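Side-chain contacts in 2,3-bisphosphoglycerate-independent phosphoglycerate mutase (Pyrococcus horikoshii, PDB 2ZKT), which probably catalyses the interconversion of 2-phosphoglycerate and 3-phosphoglycerate in glycolysis, as a metal-dependent, cofactor-independent mutase of the alkaline phosphatase superfamily: residues 10-15 and 324-329; 35-40 and 341-346; 274-279 and 317-322; 281-286 and 299-304. One frame throughout, in Å; residues are numbered along the deposited sequence.

Interaction 1 (10-15 and 324-329); sequences IILDGL and DRMIGY. With ZN (zinc ion), chain G.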
loop_
_atom_site.group_PDB
_atom_site.type_symbol
_atom_site.label_atom_id
_atom_site.label_comp_id
_atom_site.label_asym_id
_atom_site.label_seq_id
_atom_site.Cartn_x
_atom_site.Cartn_y
_atom_site.Cartn_z
ATOM N N ILE B 10 -4.231 -15.796 9.907
ATOM C CA ILE B 10 -4.773 -15.161 8.711
ATOM C C ILE B 10 -3.993 -15.509 7.439
ATOM O O ILE B 10 -2.776 -15.290 7.354
ATOM C CB ILE B 10 -4.813 -13.629 8.934
ATOM C CG1 ILE B 10 -5.764 -13.333 10.110
ATOM C CG2 ILE B 10 -5.252 -12.894 7.665
ATOM C CD1 ILE B 10 -5.902 -11.866 10.424
ATOM N N ILE B 11 -4.698 -16.074 6.457
ATOM C CA ILE B 11 -4.078 -16.441 5.191
ATOM C C ILE B 11 -4.555 -15.584 4.014
ATOM O O ILE B 11 -5.762 -15.514 3.703
ATOM C CB ILE B 11 -4.345 -17.927 4.831
ATOM C CG1 ILE B 11 -3.646 -18.850 5.850
ATOM C CG2 ILE B 11 -3.861 -18.218 3.411
ATOM C CD1 ILE B 11 -2.134 -18.668 5.915
ATOM N N LEU B 12 -3.592 -14.926 3.369
ATOM C CA LEU B 12 -3.872 -14.104 2.203
ATOM C C LEU B 12 -3.376 -14.943 1.023
ATOM O O LEU B 12 -2.209 -14.879 0.644
ATOM C CB LEU B 12 -3.111 -12.778 2.296
ATOM C CG LEU B 12 -3.349 -12.020 3.612
ATOM C CD1 LEU B 12 -2.762 -10.634 3.474
ATOM C CD2 LEU B 12 -4.840 -11.933 3.925
ATOM N N ASP B 13 -4.287 -15.752 0.479
ATOM C CA ASP B 13 -4.014 -16.665 -0.630
ATOM C C ASP B 13 -3.106 -16.084 -1.723
ATOM O O ASP B 13 -3.346 -14.987 -2.240
ATOM C CB ASP B 13 -5.355 -17.123 -1.229
ATOM C CG ASP B 13 -5.310 -18.545 -1.758
ATOM O OD1 ASP B 13 -4.739 -18.753 -2.854
ATOM O OD2 ASP B 13 -5.834 -19.460 -1.066
ATOM N N GLY B 14 -2.052 -16.833 -2.056
ATOM C CA GLY B 14 -1.114 -16.404 -3.089
ATOM C C GLY B 14 -0.381 -15.098 -2.804
ATOM O O GLY B 14 0.103 -14.440 -3.725
ATOM N N LEU B 15 -0.275 -14.735 -1.526
ATOM C CA LEU B 15 0.392 -13.495 -1.122
ATOM C C LEU B 15 1.768 -13.249 -1.750
ATOM O O LEU B 15 2.010 -12.198 -2.357
ATOM C CB LEU B 15 0.526 -13.461 0.403
ATOM C CG LEU B 15 1.069 -12.162 1.001
ATOM C CD1 LEU B 15 0.206 -10.976 0.563
ATOM C CD2 LEU B 15 1.075 -12.296 2.523
ATOM N N ASP B 324 -5.587 -5.352 4.336
ATOM C CA ASP B 324 -5.019 -4.580 5.441
ATOM C C ASP B 324 -6.119 -3.900 6.251
ATOM O O ASP B 324 -6.071 -3.890 7.492
ATOM C CB ASP B 324 -4.013 -3.527 4.944
ATOM C CG ASP B 324 -3.073 -3.047 6.058
ATOM O OD1 ASP B 324 -2.325 -3.894 6.608
ATOM O OD2 ASP B 324 -3.078 -1.832 6.393
ATOM N N ARG B 325 -7.117 -3.341 5.564
ATOM C CA ARG B 325 -8.231 -2.687 6.259
ATOM C C ARG B 325 -9.015 -3.748 7.042
ATOM O O ARG B 325 -9.451 -3.506 8.173
ATOM C CB ARG B 325 -9.159 -1.973 5.262
ATOM C CG ARG B 325 -8.437 -0.947 4.397
ATOM C CD ARG B 325 -9.392 -0.112 3.543
ATOM N NE ARG B 325 -8.650 0.557 2.467
ATOM C CZ ARG B 325 -8.605 0.125 1.204
ATOM N NH1 ARG B 325 -9.271 -0.973 0.849
ATOM N NH2 ARG B 325 -7.868 0.773 0.301
ATOM N N MET B 326 -9.190 -4.921 6.428
ATOM C CA MET B 326 -9.897 -6.026 7.081
ATOM C C MET B 326 -9.159 -6.333 8.386
ATOM O O MET B 326 -9.780 -6.488 9.444
ATOM C CB MET B 326 -9.903 -7.270 6.164
ATOM C CG MET B 326 -10.407 -8.546 6.827
ATOM S SD MET B 326 -10.277 -10.012 5.744
ATOM C CE MET B 326 -8.446 -10.396 5.899
ATOM N N ILE B 327 -7.827 -6.412 8.306
ATOM C CA ILE B 327 -6.995 -6.689 9.482
ATOM C C ILE B 327 -7.088 -5.522 10.468
ATOM O O ILE B 327 -7.153 -5.729 11.681
ATOM C CB ILE B 327 -5.515 -6.913 9.067
ATOM C CG1 ILE B 327 -5.408 -8.230 8.274
ATOM C CG2 ILE B 327 -4.603 -6.938 10.307
ATOM C CD1 ILE B 327 -4.344 -8.220 7.196
ATOM N N GLY B 328 -7.097 -4.298 9.934
ATOM C CA GLY B 328 -7.202 -3.116 10.784
ATOM C C GLY B 328 -8.464 -3.155 11.643
ATOM O O GLY B 328 -8.458 -2.727 12.803
ATOM N N TYR B 329 -9.555 -3.665 11.077
ATOM C CA TYR B 329 -10.807 -3.774 11.826
ATOM C C TYR B 329 -10.596 -4.740 13.006
ATOM O O TYR B 329 -10.886 -4.403 14.163
ATOM C CB TYR B 329 -11.931 -4.307 10.922
ATOM C CG TYR B 329 -13.224 -4.581 11.671
ATOM C CD1 TYR B 329 -14.118 -3.542 11.977
ATOM C CD2 TYR B 329 -13.526 -5.868 12.127
ATOM C CE1 TYR B 329 -15.276 -3.785 12.722
ATOM C CE2 TYR B 329 -14.676 -6.122 12.877
ATOM C CZ TYR B 329 -15.548 -5.080 13.174
ATOM O OH TYR B 329 -16.670 -5.336 13.940
HETATM ZN ZN ZN G . -4.132 -20.914 -2.505
#

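Interaction 2 (35-40 and 341-346); sequences PNMDKL and IAITGD. With ZN (zinc ion), chain G.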
loop_
_atom_site.group_PDB
_atom_site.type_symbol
_atom_site.label_atom_id
_atom_site.label_comp_id
_atom_site.label_asym_id
_atom_site.label_seq_id
_atom_site.Cartn_x
_atom_site.Cartn_y
_atom_site.Cartn_z
ATOM N N PRO B 35 -0.543 -0.108 6.233
ATOM C CA PRO B 35 -0.125 0.381 7.556
ATOM C C PRO B 35 -0.378 -0.550 8.747
ATOM O O PRO B 35 0.364 -0.506 9.725
ATOM C CB PRO B 35 -0.874 1.710 7.678
ATOM C CG PRO B 35 -2.155 1.440 6.936
ATOM C CD PRO B 35 -1.648 0.718 5.692
ATOM N N ASN B 36 -1.419 -1.389 8.675
ATOM C CA ASN B 36 -1.745 -2.305 9.779
ATOM C C ASN B 36 -0.800 -3.507 9.872
ATOM O O ASN B 36 -0.342 -3.862 10.963
ATOM C CB ASN B 36 -3.210 -2.766 9.674
ATOM C CG ASN B 36 -4.196 -1.650 10.051
ATOM O OD1 ASN B 36 -4.258 -1.231 11.204
ATOM N ND2 ASN B 36 -4.951 -1.155 9.067
ATOM N N MET B 37 -0.495 -4.135 8.742
ATOM C CA MET B 37 0.437 -5.257 8.777
ATOM C C MET B 37 1.843 -4.720 9.134
ATOM O O MET B 37 2.612 -5.398 9.833
ATOM C CB MET B 37 0.427 -6.017 7.432
ATOM C CG MET B 37 -0.872 -6.833 7.230
ATOM S SD MET B 37 -0.972 -7.869 5.732
ATOM C CE MET B 37 -1.783 -6.742 4.542
ATOM N N ASP B 38 2.174 -3.500 8.686
ATOM C CA ASP B 38 3.481 -2.901 9.008
ATOM C C ASP B 38 3.570 -2.653 10.524
ATOM O O ASP B 38 4.634 -2.812 11.129
ATOM C CB ASP B 38 3.690 -1.556 8.280
ATOM C CG ASP B 38 3.815 -1.714 6.759
ATOM O OD1 ASP B 38 3.714 -2.868 6.266
ATOM O OD2 ASP B 38 4.011 -0.679 6.063
ATOM N N LYS B 39 2.452 -2.246 11.126
ATOM C CA LYS B 39 2.405 -1.995 12.563
ATOM C C LYS B 39 2.650 -3.319 13.298
ATOM O O LYS B 39 3.431 -3.383 14.259
ATOM C CB LYS B 39 1.028 -1.429 12.951
ATOM C CG LYS B 39 0.842 -1.222 14.448
ATOM C CD LYS B 39 -0.511 -1.762 14.918
ATOM C CE LYS B 39 -1.675 -0.985 14.295
ATOM N NZ LYS B 39 -2.625 -0.428 15.312
ATOM N N LEU B 40 1.975 -4.376 12.840
ATOM C CA LEU B 40 2.129 -5.695 13.454
ATOM C C LEU B 40 3.550 -6.251 13.258
ATOM O O LEU B 40 4.121 -6.862 14.176
ATOM C CB LEU B 40 1.093 -6.668 12.870
ATOM C CG LEU B 40 -0.353 -6.455 13.338
ATOM C CD1 LEU B 40 -1.277 -7.447 12.612
ATOM C CD2 LEU B 40 -0.435 -6.646 14.855
ATOM N N ILE B 341 -1.502 -13.370 16.954
ATOM C CA ILE B 341 -1.864 -13.282 15.547
ATOM C C ILE B 341 -0.739 -13.607 14.561
ATOM O O ILE B 341 0.413 -13.173 14.714
ATOM C CB ILE B 341 -2.452 -11.881 15.215
ATOM C CG1 ILE B 341 -2.944 -11.853 13.763
ATOM C CG2 ILE B 341 -1.405 -10.813 15.440
ATOM C CD1 ILE B 341 -3.697 -10.582 13.394
ATOM N N ALA B 342 -1.093 -14.389 13.540
ATOM C CA ALA B 342 -0.142 -14.779 12.515
ATOM C C ALA B 342 -0.750 -14.480 11.149
ATOM O O ALA B 342 -1.933 -14.745 10.905
ATOM C CB ALA B 342 0.197 -16.272 12.642
ATOM N N ILE B 343 0.054 -13.918 10.255
ATOM C CA ILE B 343 -0.433 -13.594 8.923
ATOM C C ILE B 343 0.558 -14.050 7.862
ATOM O O ILE B 343 1.762 -13.802 7.962
ATOM C CB ILE B 343 -0.656 -12.072 8.773
ATOM C CG1 ILE B 343 -1.697 -11.595 9.793
ATOM C CG2 ILE B 343 -1.098 -11.747 7.343
ATOM C CD1 ILE B 343 -1.872 -10.086 9.862
ATOM N N THR B 344 0.056 -14.732 6.844
ATOM C CA THR B 344 0.931 -15.161 5.762
ATOM C C THR B 344 0.091 -15.627 4.577
ATOM O O THR B 344 -1.108 -15.400 4.504
ATOM C CB THR B 344 1.808 -16.312 6.278
ATOM O OG1 THR B 344 2.836 -16.590 5.321
ATOM C CG2 THR B 344 0.963 -17.577 6.468
ATOM N N GLY B 345 0.770 -16.262 3.611
ATOM C CA GLY B 345 0.035 -16.874 2.514
ATOM C C GLY B 345 0.289 -18.382 2.492
ATOM O O GLY B 345 1.313 -18.868 2.954
ATOM N N ASP B 346 -0.712 -19.132 1.991
ATOM C CA ASP B 346 -0.510 -20.572 1.859
ATOM C C ASP B 346 0.548 -20.894 0.793
ATOM O O ASP B 346 1.061 -22.004 0.697
ATOM C CB ASP B 346 -1.852 -21.224 1.501
ATOM C CG ASP B 346 -2.421 -20.574 0.246
ATOM O OD1 ASP B 346 -2.274 -19.354 0.115
ATOM O OD2 ASP B 346 -3.011 -21.280 -0.571
HETATM ZN ZN ZN G . -4.132 -20.914 -2.505
#

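Interaction 3 (274-279 and 317-322); sequences GEYNTN and AELIER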
loop_
_atom_site.group_PDB
_atom_site.type_symbol
_atom_site.label_atom_id
_atom_site.label_comp_id
_atom_site.label_asym_id
_atom_site.label_seq_id
_atom_site.Cartn_x
_atom_site.Cartn_y
_atom_site.Cartn_z
ATOM N N GLY B 274 -15.263 -15.335 -1.937
ATOM C CA GLY B 274 -13.949 -15.808 -2.376
ATOM C C GLY B 274 -13.560 -15.200 -3.732
ATOM O O GLY B 274 -12.698 -15.690 -4.457
ATOM N N GLU B 275 -14.282 -14.115 -4.092
ATOM C CA GLU B 275 -13.999 -13.416 -5.339
ATOM C C GLU B 275 -13.842 -11.911 -5.090
ATOM O O GLU B 275 -14.126 -11.407 -4.010
ATOM C CB GLU B 275 -15.166 -13.664 -6.310
ATOM C CG GLU B 275 -15.340 -15.148 -6.658
ATOM C CD GLU B 275 -16.359 -15.308 -7.775
ATOM O OE1 GLU B 275 -17.498 -14.910 -7.600
ATOM O OE2 GLU B 275 -16.015 -15.902 -8.797
ATOM N N TYR B 276 -13.392 -11.190 -6.121
ATOM C CA TYR B 276 -13.165 -9.747 -6.012
ATOM C C TYR B 276 -14.295 -8.966 -5.335
ATOM O O TYR B 276 -14.041 -7.932 -4.705
ATOM C CB TYR B 276 -12.899 -9.139 -7.400
ATOM C CG TYR B 276 -11.722 -9.755 -8.134
ATOM C CD1 TYR B 276 -10.485 -9.926 -7.498
ATOM C CD2 TYR B 276 -11.835 -10.146 -9.475
ATOM C CE1 TYR B 276 -9.388 -10.469 -8.182
ATOM C CE2 TYR B 276 -10.746 -10.689 -10.171
ATOM C CZ TYR B 276 -9.523 -10.847 -9.518
ATOM O OH TYR B 276 -8.442 -11.364 -10.209
ATOM N N ASN B 277 -15.531 -9.458 -5.455
ATOM C CA ASN B 277 -16.682 -8.764 -4.864
ATOM C C ASN B 277 -17.001 -9.203 -3.417
ATOM O O ASN B 277 -18.036 -8.863 -2.846
ATOM C CB ASN B 277 -17.906 -8.960 -5.774
ATOM C CG ASN B 277 -18.276 -10.425 -5.882
ATOM O OD1 ASN B 277 -17.744 -11.164 -6.705
ATOM N ND2 ASN B 277 -19.151 -10.874 -4.961
ATOM N N THR B 278 -16.077 -9.992 -2.840
ATOM C CA THR B 278 -16.248 -10.482 -1.469
ATOM C C THR B 278 -16.403 -9.340 -0.446
ATOM O O THR B 278 -15.941 -8.225 -0.640
ATOM C CB THR B 278 -15.003 -11.309 -1.114
ATOM O OG1 THR B 278 -14.943 -12.451 -1.967
ATOM C CG2 THR B 278 -15.067 -11.772 0.346
ATOM N N ASN B 279 -17.096 -9.654 0.674
ATOM C CA ASN B 279 -17.147 -8.713 1.798
ATOM C C ASN B 279 -16.099 -9.079 2.864
ATOM O O ASN B 279 -16.333 -9.886 3.761
ATOM C CB ASN B 279 -18.552 -8.771 2.413
ATOM C CG ASN B 279 -18.830 -7.517 3.215
ATOM O OD1 ASN B 279 -18.057 -7.121 4.086
ATOM N ND2 ASN B 279 -20.012 -6.928 2.968
ATOM N N ALA B 317 -2.080 -5.727 -5.558
ATOM C CA ALA B 317 -1.672 -4.791 -4.510
ATOM C C ALA B 317 -2.930 -4.121 -3.931
ATOM O O ALA B 317 -3.050 -3.940 -2.715
ATOM C CB ALA B 317 -0.710 -3.727 -5.082
ATOM N N GLU B 318 -3.865 -3.764 -4.812
ATOM C CA GLU B 318 -5.118 -3.128 -4.395
ATOM C C GLU B 318 -5.885 -4.080 -3.447
ATOM O O GLU B 318 -6.440 -3.655 -2.425
ATOM C CB GLU B 318 -5.966 -2.804 -5.642
ATOM C CG GLU B 318 -7.076 -1.770 -5.435
ATOM C CD GLU B 318 -8.246 -2.299 -4.616
ATOM O OE1 GLU B 318 -8.878 -3.298 -5.043
ATOM O OE2 GLU B 318 -8.536 -1.710 -3.547
ATOM N N LEU B 319 -5.897 -5.371 -3.788
ATOM C CA LEU B 319 -6.576 -6.357 -2.956
ATOM C C LEU B 319 -5.865 -6.586 -1.615
ATOM O O LEU B 319 -6.499 -6.818 -0.588
ATOM C CB LEU B 319 -6.667 -7.665 -3.737
ATOM C CG LEU B 319 -7.663 -7.543 -4.897
ATOM C CD1 LEU B 319 -7.584 -8.716 -5.876
ATOM C CD2 LEU B 319 -9.117 -7.456 -4.426
ATOM N N ILE B 320 -4.503 -6.563 -1.649
ATOM C CA ILE B 320 -3.784 -6.702 -0.382
ATOM C C ILE B 320 -4.125 -5.538 0.554
ATOM O O ILE B 320 -4.098 -5.651 1.777
ATOM C CB ILE B 320 -2.256 -6.776 -0.631
ATOM C CG1 ILE B 320 -1.887 -8.088 -1.356
ATOM C CG2 ILE B 320 -1.504 -6.764 0.718
ATOM C CD1 ILE B 320 -0.401 -8.159 -1.764
ATOM N N GLU B 321 -4.442 -4.377 -0.072
ATOM C CA GLU B 321 -4.833 -3.210 0.724
ATOM C C GLU B 321 -6.211 -3.406 1.372
ATOM O O GLU B 321 -6.462 -2.961 2.483
ATOM C CB GLU B 321 -4.832 -1.956 -0.175
ATOM C CG GLU B 321 -3.436 -1.320 -0.313
ATOM C CD GLU B 321 -3.494 -0.060 -1.166
ATOM O OE1 GLU B 321 -4.448 0.694 -1.049
ATOM O OE2 GLU B 321 -2.552 0.181 -1.913
ATOM N N ARG B 322 -7.120 -4.081 0.668
ATOM C CA ARG B 322 -8.444 -4.337 1.233
ATOM C C ARG B 322 -8.260 -5.275 2.434
ATOM O O ARG B 322 -8.958 -5.166 3.450
ATOM C CB ARG B 322 -9.366 -4.961 0.167
ATOM C CG ARG B 322 -9.823 -3.941 -0.881
ATOM C CD ARG B 322 -10.593 -4.570 -2.039
ATOM N NE ARG B 322 -11.694 -5.421 -1.582
ATOM C CZ ARG B 322 -12.399 -6.215 -2.389
ATOM N NH1 ARG B 322 -12.113 -6.255 -3.693
ATOM N NH2 ARG B 322 -13.372 -6.981 -1.898
#

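Interaction 4 (281-286 and 299-304); sequences MAKAKK and LHFKPT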
loop_
_atom_site.group_PDB
_atom_site.type_symbol
_atom_site.label_atom_id
_atom_site.label_comp_id
_atom_site.label_asym_id
_atom_site.label_seq_id
_atom_site.Cartn_x
_atom_site.Cartn_y
_atom_site.Cartn_z
ATOM N N MET B 281 -14.780 -7.082 5.170
ATOM C CA MET B 281 -15.117 -6.537 6.477
ATOM C C MET B 281 -16.120 -7.447 7.202
ATOM O O MET B 281 -16.260 -7.432 8.423
ATOM C CB MET B 281 -15.707 -5.126 6.297
ATOM C CG MET B 281 -14.718 -4.123 5.676
ATOM S SD MET B 281 -13.131 -4.058 6.540
ATOM C CE MET B 281 -13.391 -2.548 7.494
ATOM N N ALA B 282 -16.863 -8.223 6.381
ATOM C CA ALA B 282 -17.800 -9.188 6.945
ATOM C C ALA B 282 -17.063 -10.383 7.543
ATOM O O ALA B 282 -17.467 -10.960 8.542
ATOM C CB ALA B 282 -18.742 -9.657 5.836
ATOM N N LYS B 283 -15.949 -10.742 6.907
ATOM C CA LYS B 283 -15.127 -11.853 7.385
ATOM C C LYS B 283 -14.466 -11.464 8.708
ATOM O O LYS B 283 -14.389 -12.270 9.646
ATOM C CB LYS B 283 -14.061 -12.205 6.340
ATOM C CG LYS B 283 -14.603 -13.020 5.175
ATOM C CD LYS B 283 -13.532 -13.253 4.120
ATOM C CE LYS B 283 -14.069 -14.133 3.014
ATOM N NZ LYS B 283 -13.142 -14.177 1.852
ATOM N N ALA B 284 -14.003 -10.214 8.771
ATOM C CA ALA B 284 -13.349 -9.702 9.971
ATOM C C ALA B 284 -14.364 -9.636 11.103
ATOM O O ALA B 284 -14.086 -10.058 12.229
ATOM C CB ALA B 284 -12.770 -8.318 9.702
ATOM N N LYS B 285 -15.544 -9.100 10.792
ATOM C CA LYS B 285 -16.617 -8.972 11.773
ATOM C C LYS B 285 -16.865 -10.350 12.400
ATOM O O LYS B 285 -16.895 -10.492 13.633
ATOM C CB LYS B 285 -17.883 -8.438 11.079
ATOM C CG LYS B 285 -19.007 -7.989 12.014
ATOM C CD LYS B 285 -19.839 -9.167 12.521
ATOM C CE LYS B 285 -21.078 -8.692 13.286
ATOM N NZ LYS B 285 -20.728 -7.926 14.520
ATOM N N LYS B 286 -17.007 -11.365 11.544
ATOM C CA LYS B 286 -17.249 -12.732 12.008
ATOM C C LYS B 286 -16.069 -13.327 12.802
ATOM O O LYS B 286 -16.279 -13.988 13.834
ATOM C CB LYS B 286 -17.588 -13.650 10.818
ATOM C CG LYS B 286 -18.003 -15.063 11.221
ATOM C CD LYS B 286 -19.218 -15.034 12.145
ATOM C CE LYS B 286 -19.533 -16.413 12.710
ATOM N NZ LYS B 286 -20.650 -16.356 13.712
ATOM N N LEU B 299 -8.779 -17.452 9.346
ATOM C CA LEU B 299 -9.458 -16.566 8.398
ATOM C C LEU B 299 -8.765 -16.649 7.035
ATOM O O LEU B 299 -7.543 -16.472 6.930
ATOM C CB LEU B 299 -9.429 -15.117 8.917
ATOM C CG LEU B 299 -9.922 -14.001 7.981
ATOM C CD1 LEU B 299 -11.330 -14.288 7.485
ATOM C CD2 LEU B 299 -9.888 -12.678 8.727
ATOM N N HIS B 300 -9.550 -16.915 5.995
ATOM C CA HIS B 300 -9.012 -17.037 4.642
ATOM C C HIS B 300 -9.548 -15.935 3.710
ATOM O O HIS B 300 -10.726 -15.582 3.765
ATOM C CB HIS B 300 -9.358 -18.434 4.107
ATOM C CG HIS B 300 -8.657 -18.795 2.831
ATOM N ND1 HIS B 300 -9.115 -18.399 1.589
ATOM C CD2 HIS B 300 -7.532 -19.520 2.606
ATOM C CE1 HIS B 300 -8.303 -18.868 0.650
ATOM N NE2 HIS B 300 -7.336 -19.552 1.242
ATOM N N PHE B 301 -8.664 -15.388 2.874
ATOM C CA PHE B 301 -9.006 -14.330 1.908
ATOM C C PHE B 301 -8.428 -14.797 0.575
ATOM O O PHE B 301 -7.213 -14.799 0.397
ATOM C CB PHE B 301 -8.354 -13.002 2.327
ATOM C CG PHE B 301 -8.711 -11.835 1.441
ATOM C CD1 PHE B 301 -10.014 -11.319 1.429
ATOM C CD2 PHE B 301 -7.743 -11.244 0.618
ATOM C CE1 PHE B 301 -10.345 -10.229 0.616
ATOM C CE2 PHE B 301 -8.060 -10.154 -0.203
ATOM C CZ PHE B 301 -9.365 -9.641 -0.204
ATOM N N LYS B 302 -9.292 -15.173 -0.369
ATOM C CA LYS B 302 -8.850 -15.716 -1.666
ATOM C C LYS B 302 -8.486 -14.795 -2.851
ATOM O O LYS B 302 -7.485 -15.039 -3.546
ATOM C CB LYS B 302 -9.905 -16.728 -2.152
ATOM C CG LYS B 302 -9.544 -17.479 -3.430
ATOM C CD LYS B 302 -8.300 -18.348 -3.241
ATOM C CE LYS B 302 -8.211 -19.433 -4.319
ATOM N NZ LYS B 302 -8.360 -18.878 -5.697
ATOM N N PRO B 303 -9.290 -13.739 -3.109
ATOM C CA PRO B 303 -9.025 -12.819 -4.231
ATOM C C PRO B 303 -7.575 -12.417 -4.551
ATOM O O PRO B 303 -7.232 -12.220 -5.728
ATOM C CB PRO B 303 -9.936 -11.615 -3.927
ATOM C CG PRO B 303 -10.240 -11.744 -2.454
ATOM C CD PRO B 303 -10.377 -13.225 -2.256
ATOM N N THR B 304 -6.717 -12.293 -3.539
ATOM C CA THR B 304 -5.329 -11.930 -3.827
ATOM C C THR B 304 -4.719 -12.948 -4.795
ATOM O O THR B 304 -3.904 -12.600 -5.657
ATOM C CB THR B 304 -4.462 -11.899 -2.553
ATOM O OG1 THR B 304 -4.823 -12.998 -1.702
ATOM C CG2 THR B 304 -4.645 -10.578 -1.810
#

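Interaction 1 (10-15 and 324-329)
Ile10 and Leu12 of strand 6-12 meet Met326 and Ile327 of helix 313-331, a helix-on-sheet layer of the alpha/beta domain of this alkaline phosphatase superfamily enzyme. The strand 10-12 and helix 324-329 run nearly antiparallel, at 169°, with their axes 11.3 Å apart at closest approach, a separation bridged by side chains alone. Ile10 and Leu12, two residues apart, face the helix, whereas Ile11 between them turns to the other side of the sheet.

The apolar contacts fall into two pairings. In one, the methyl CE of Met326 serves both strand residues: it lies 4.4 Å from Ile10 CG2 and 4.4 Å from Leu12 CD2. This methyl gets so far because the methionine is extended through its first two torsions (chi1 170°, chi2 -176°) and turns only at the sulfur. In the other, the tip of Ile10 approaches Ile327, with CD1 of Ile10 4.3 Å from CG1 of Ile327. All four side chains are buried, and no hydrogen bond crosses between the segments. Met37 of helix 35-43 also packs on both Leu12 and Ile327.

Metal binding begins directly past the strand. A type II turn from Leu12 to Leu15 carries Asp13 to the zinc ion, which is also bound by Ser60, Asp346 and His347. The two carboxylate oxygens of Asp13 are not equivalent: OD1 binds the zinc at 2.3 Å, and OD2, which also has a weak hydrogen bond with His300 NE2, makes at most a long contact to the metal at 2.7 Å.

Interaction 2 (35-40 and 341-346)
No ring or amide enters the contact of Met37 and Leu40 with Ile341 and Ile343, so neither face nor edge stacking occurs; the flat group that matters is the carboxylate of Asp346, just past the strand. It holds zinc through one oxygen, with OD2 2.3 Å and OD1 3.6 Å from the metal. OD1 instead makes a weak hydrogen bond to Gly14 N.

The contact itself lies farther back, where the axes of helix 35-40 and strand 341-344 cross at -123°. Leu40 CD1 reaches two methyl ends at once, 4.0 Å from Ile341 CD1 and 3.9 Å from Ile343 CD1, and its side chain crosses each isoleucine at about a right angle. Different first torsions, -175° in Ile341 and -60° in Ile343, bring both CD1 methyls onto that one leucine methyl. The CG2 branch of Ile343 is then left to Met37, whose SD rests 4.2 Å from it.

Pro35 packs on Tyr31 and Lys39 on Asn24 of the second subunit. Since every cross-segment contact is apolar, no directional bond fixes the helix on the strand here; its N-terminal end is held separately, by Asp324 accepting from Asn36 N and Met37 N.

Interaction 3 (274-279 and 317-322)
Tyr276 and Leu319 cross at about a right angle, and the methyl CD1 of Leu319 comes obliquely to the CD1-CE1 side of the phenol ring, 3.4 Å from CE1 and 3.5 Å from CD1 of Tyr276. That is tight apolar packing. The phenol end has a separate polar partner, since Tyr276 OH bonds to Lys312 NZ.

Arg322, one turn further along helix 313-331, reaches the same residue at its backbone. A bend at chi3 (52°) in an otherwise extended chain turns the guanidinium so that NH1 and NH2 both point end-on at the single oxygen Tyr276 O. The bond from NH1 is 2.7 Å long and lies in the carbonyl plane, with an N-H...O angle of 153°. NH2 donates over 3.0 Å to Tyr276 O, less straight and from above the carbonyl plane. The oxygen itself is only 4° out of the guanidinium plane.

These bonds tie a type I turn, Glu275 to Thr278, to the helix just ahead of Asn279, the N-cap residue of helix 280-291. NH2 also forms a salt bridge with Glu280. The carbonyl oxygen thus satisfies N-H groups and fixes the rotation of the guanidinium, while Glu280 probably offsets its positive charge.

Interaction 4 (281-286 and 299-304)
His300 O, a strand carbonyl, receives Lys283 from the side of helix 280-291. The bond from NZ of Lys283 to His300 O is weak, at 3.4 Å, and the methylenes CD and CE of the lysine lie nearly as close to that oxygen, each 3.7 Å away. The end of the lysine chain therefore passes alongside the carbonyl oxygen, with NZ bonding only weakly to it. Beyond CG the lysine chain is fully extended, with chi2 to chi4 all near 180°, and this length carries NZ past Leu299 to the start of Phe301, where it approaches CD1 of the ring obliquely at 4.3 Å.

At its root the same side chain is apolar in behaviour: Lys283 CB packs 3.6 Å from Leu299 CD1. The helix and strand 296-301 are antiparallel to within 5°, their short-segment axes 9.5 Å apart. Together they form the second half of a beta-alpha-beta crossover from strand 265-267, which passes over strand 246-249; Val249 of that strand touches both Lys283 and Leu299.

His300 has its side chain directed away from the helix, with NE2 making a weak hydrogen bond to the zinc ligand Asp13. After Phe301 the chain turns into helix 303-309: Pro303 CG stands 3.2 Å above one face of the phenyl ring, offset toward the rim, and Thr304 CG2 lies at the ring's edge, in its plane.

How the interactions relate
Interactions 1, 2 and 4 load helices onto three neighbouring strands of one sheet, with 6-12 in the middle: Ile10 N lies 2.7 Å from Ala342 O on one flank, and Ile11 N lies 2.9 Å from Leu299 O on the other. The centres of interactions 2 and 4 are each about 7 Å from that of interaction 1. Just past strands 6-12 and 339-344, Asp13 and Asp346 bind one zinc; on strand 296-301, the side chain of His300 is about 5 Å from it. Interaction 3 shares helix 313-331 with interaction 1 and touches interaction 4, where Leu319 CD1 lies 3.5 Å from Pro303 O; the Tyr276 side chain is about 10 Å from a bound zinc.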